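Long-range contact in cell wall surface anchor family protein (Streptococcus agalactiae serogroup V, PDB 3PF2), which probably forms the shaft of the type 1 pilus of group B Streptococcus as its major (backbone) pilin, and binds calcium: residues G109-V113 and D127-F131. Sequence-based numbering, arbitrary orientation.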
ATOM      1  N   GLY A 109      -3.477 -33.045 -13.276  1.00 29.31           N
ATOM      2  CA  GLY A 109      -3.205 -32.482 -14.585  1.00 28.46           C
ATOM      3  C   GLY A 109      -2.365 -31.212 -14.538  1.00 27.74           C
ATOM      4  O   GLY A 109      -1.840 -30.783 -15.565  1.00 27.93           O
ATOM      5  N   MET A 110      -2.242 -30.613 -13.356  1.00 26.63           N
ATOM      6  CA  MET A 110      -1.443 -29.398 -13.189  1.00 25.51           C
ATOM      7  C   MET A 110       0.036 -29.709 -13.024  1.00 24.81           C
ATOM      8  O   MET A 110       0.403 -30.777 -12.524  1.00 25.20           O
ATOM      9  CB  MET A 110      -1.913 -28.604 -11.974  1.00 25.42           C
ATOM     10  CG  MET A 110      -3.173 -27.796 -12.198  1.00 26.30           C
ATOM     11  SD  MET A 110      -3.612 -26.822 -10.748  1.00 27.26           S
ATOM     12  CE  MET A 110      -5.330 -26.528 -11.128  1.00 27.29           C
ATOM     13  N   THR A 111       0.884 -28.768 -13.444  1.00 23.29           N
ATOM     14  CA  THR A 111       2.307 -28.824 -13.156  1.00 21.72           C
ATOM     15  C   THR A 111       2.568 -27.799 -12.055  1.00 20.72           C
ATOM     16  O   THR A 111       2.260 -26.619 -12.208  1.00 19.65           O
ATOM     17  CB  THR A 111       3.158 -28.567 -14.405  1.00 21.80           C
ATOM     18  OG1 THR A 111       2.901 -29.602 -15.369  1.00 23.88           O
ATOM     19  CG2 THR A 111       4.654 -28.560 -14.065  1.00 21.74           C
ATOM     20  N   LEU A 112       3.104 -28.268 -10.937  1.00 19.26           N
ATOM     21  CA  LEU A 112       3.186 -27.436  -9.734  1.00 18.30           C
ATOM     22  C   LEU A 112       4.537 -26.740  -9.644  1.00 18.55           C
ATOM     23  O   LEU A 112       5.591 -27.354  -9.872  1.00 18.05           O
ATOM     24  CB  LEU A 112       2.903 -28.272  -8.472  1.00 18.39           C
ATOM     25  CG  LEU A 112       1.615 -29.110  -8.521  1.00 17.95           C
ATOM     26  CD1 LEU A 112       1.571 -30.180  -7.418  1.00 19.07           C
ATOM     27  CD2 LEU A 112       0.390 -28.223  -8.463  1.00 20.44           C
ATOM     28  N   VAL A 113       4.504 -25.441  -9.339  1.00 17.50           N
ATOM     29  CA  VAL A 113       5.742 -24.726  -9.073  1.00 17.43           C
ATOM     30  C   VAL A 113       6.362 -25.336  -7.823  1.00 17.25           C
ATOM     31  O   VAL A 113       5.658 -25.651  -6.859  1.00 17.06           O
ATOM     32  CB  VAL A 113       5.501 -23.217  -8.899  1.00 17.31           C
ATOM     33  CG1 VAL A 113       6.781 -22.513  -8.513  1.00 17.67           C
ATOM     34  CG2 VAL A 113       4.965 -22.628 -10.204  1.00 17.32           C
ATOM     35  N   ASP A 127      -2.258 -23.616 -15.130  1.00 20.20           N
ATOM     36  CA  ASP A 127      -2.232 -25.069 -14.905  1.00 20.87           C
ATOM     37  C   ASP A 127      -0.872 -25.699 -15.153  1.00 21.04           C
ATOM     38  O   ASP A 127      -0.553 -26.738 -14.556  1.00 21.27           O
ATOM     39  CB  ASP A 127      -3.242 -25.774 -15.802  1.00 21.09           C
ATOM     40  CG  ASP A 127      -4.667 -25.562 -15.372  1.00 22.43           C
ATOM     41  OD1 ASP A 127      -4.933 -24.962 -14.307  1.00 22.56           O
ATOM     42  OD2 ASP A 127      -5.542 -26.029 -16.129  1.00 26.25           O
ATOM     43  N   ASP A 128      -0.086 -25.097 -16.046  1.00 21.11           N
ATOM     44  CA  ASP A 128       1.229 -25.616 -16.395  0.50 21.14           C
ATOM     45  C   ASP A 128       2.345 -25.041 -15.521  1.00 20.37           C
ATOM     46  O   ASP A 128       3.500 -25.434 -15.647  1.00 20.99           O
ATOM     47  CB  ASP A 128       1.512 -25.384 -17.884  0.50 21.65           C
ATOM     48  CG  ASP A 128       0.655 -26.259 -18.777  0.50 23.02           C
ATOM     49  OD1 ASP A 128       0.293 -27.376 -18.348  0.50 25.08           O
ATOM     50  OD2 ASP A 128       0.335 -25.835 -19.907  0.50 24.98           O
ATOM     51  N   ALA A 129       1.980 -24.107 -14.640  1.00 19.28           N
ATOM     52  CA  ALA A 129       2.898 -23.510 -13.655  1.00 18.19           C
ATOM     53  C   ALA A 129       2.078 -22.994 -12.470  1.00 17.45           C
ATOM     54  O   ALA A 129       1.901 -21.781 -12.283  1.00 17.37           O
ATOM     55  CB  ALA A 129       3.737 -22.402 -14.290  1.00 18.18           C
ATOM     56  N   ALA A 130       1.576 -23.933 -11.661  1.00 16.21           N
ATOM     57  CA  ALA A 130       0.538 -23.631 -10.672  1.00 15.56           C
ATOM     58  C   ALA A 130       1.066 -23.496  -9.258  1.00 15.33           C
ATOM     59  O   ALA A 130       1.977 -24.228  -8.848  1.00 15.58           O
ATOM     60  CB  ALA A 130      -0.555 -24.706 -10.691  1.00 15.03           C
ATOM     61  N   PHE A 131       0.460 -22.577  -8.512  1.00 14.75           N
ATOM     62  CA  PHE A 131       0.760 -22.380  -7.096  1.00 14.26           C
ATOM     63  C   PHE A 131      -0.462 -21.767  -6.411  1.00 14.22           C
ATOM     64  O   PHE A 131      -1.428 -21.388  -7.087  1.00 14.83           O
ATOM     65  CB  PHE A 131       2.015 -21.500  -6.928  1.00 14.10           C
ATOM     66  CG  PHE A 131       1.844 -20.096  -7.431  1.00 14.27           C
ATOM     67  CD1 PHE A 131       1.434 -19.082  -6.556  1.00 14.73           C
ATOM     68  CD2 PHE A 131       2.098 -19.779  -8.773  1.00 15.22           C
ATOM     69  CE1 PHE A 131       1.251 -17.764  -7.018  1.00 14.02           C
ATOM     70  CE2 PHE A 131       1.920 -18.460  -9.230  1.00 14.46           C
ATOM     71  CZ  PHE A 131       1.505 -17.464  -8.335  1.00 13.82           C
TER
HETATM   72  O   HOH W   1       0.379 -29.647 -16.640  1.00 34.84           O
HETATM   73  O   HOH W   2       3.038 -24.935  -6.386  1.00 13.63           O
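Ala130 is gripped through both its backbone polar atoms: its N donates to Thr111 O (2.8 Å), and its O accepts from Val113 N (2.8 Å). The two bonds straddle Leu112 and form a single parallel bridge. Asp127 and Asp128 have helix-like backbone angles, and a third bond, from Thr111 N, falls on Asp127 O (2.7 Å), one residue earlier than a regular parallel register would have it. Beside this backbone frame, Met110 holds SD anti to CB (chi2 -177°), which carries SD to the methyl of Ala130 (SD to CB 3.7 Å); the chain continues extended and brings Met110 CE to 3.6 Å from Asp127 OD1. That carboxylate has its polar partner elsewhere, through OD1 to Ser69 OG. At the other end Val113 points its CG2 methyl at the backbone of Ala129 (CG2 to C 3.7 Å) and, more loosely, obliquely at the Phe131 ring. Water supplements both ends: one molecule joins Gly109 O and Thr111 OG1, while another donates to Val113 O and to Ala130 O, giving that carbonyl a second bond. Helix 116-121 backs this end, with Ala118 against Val113 and Leu119 against Phe131. In this C-terminal fragment of the pilin, the contact thus pins two loop segments that flank helix 116-121 side by side through one parallel bridge, just before strand 132-140 of the Cna-B-like domain.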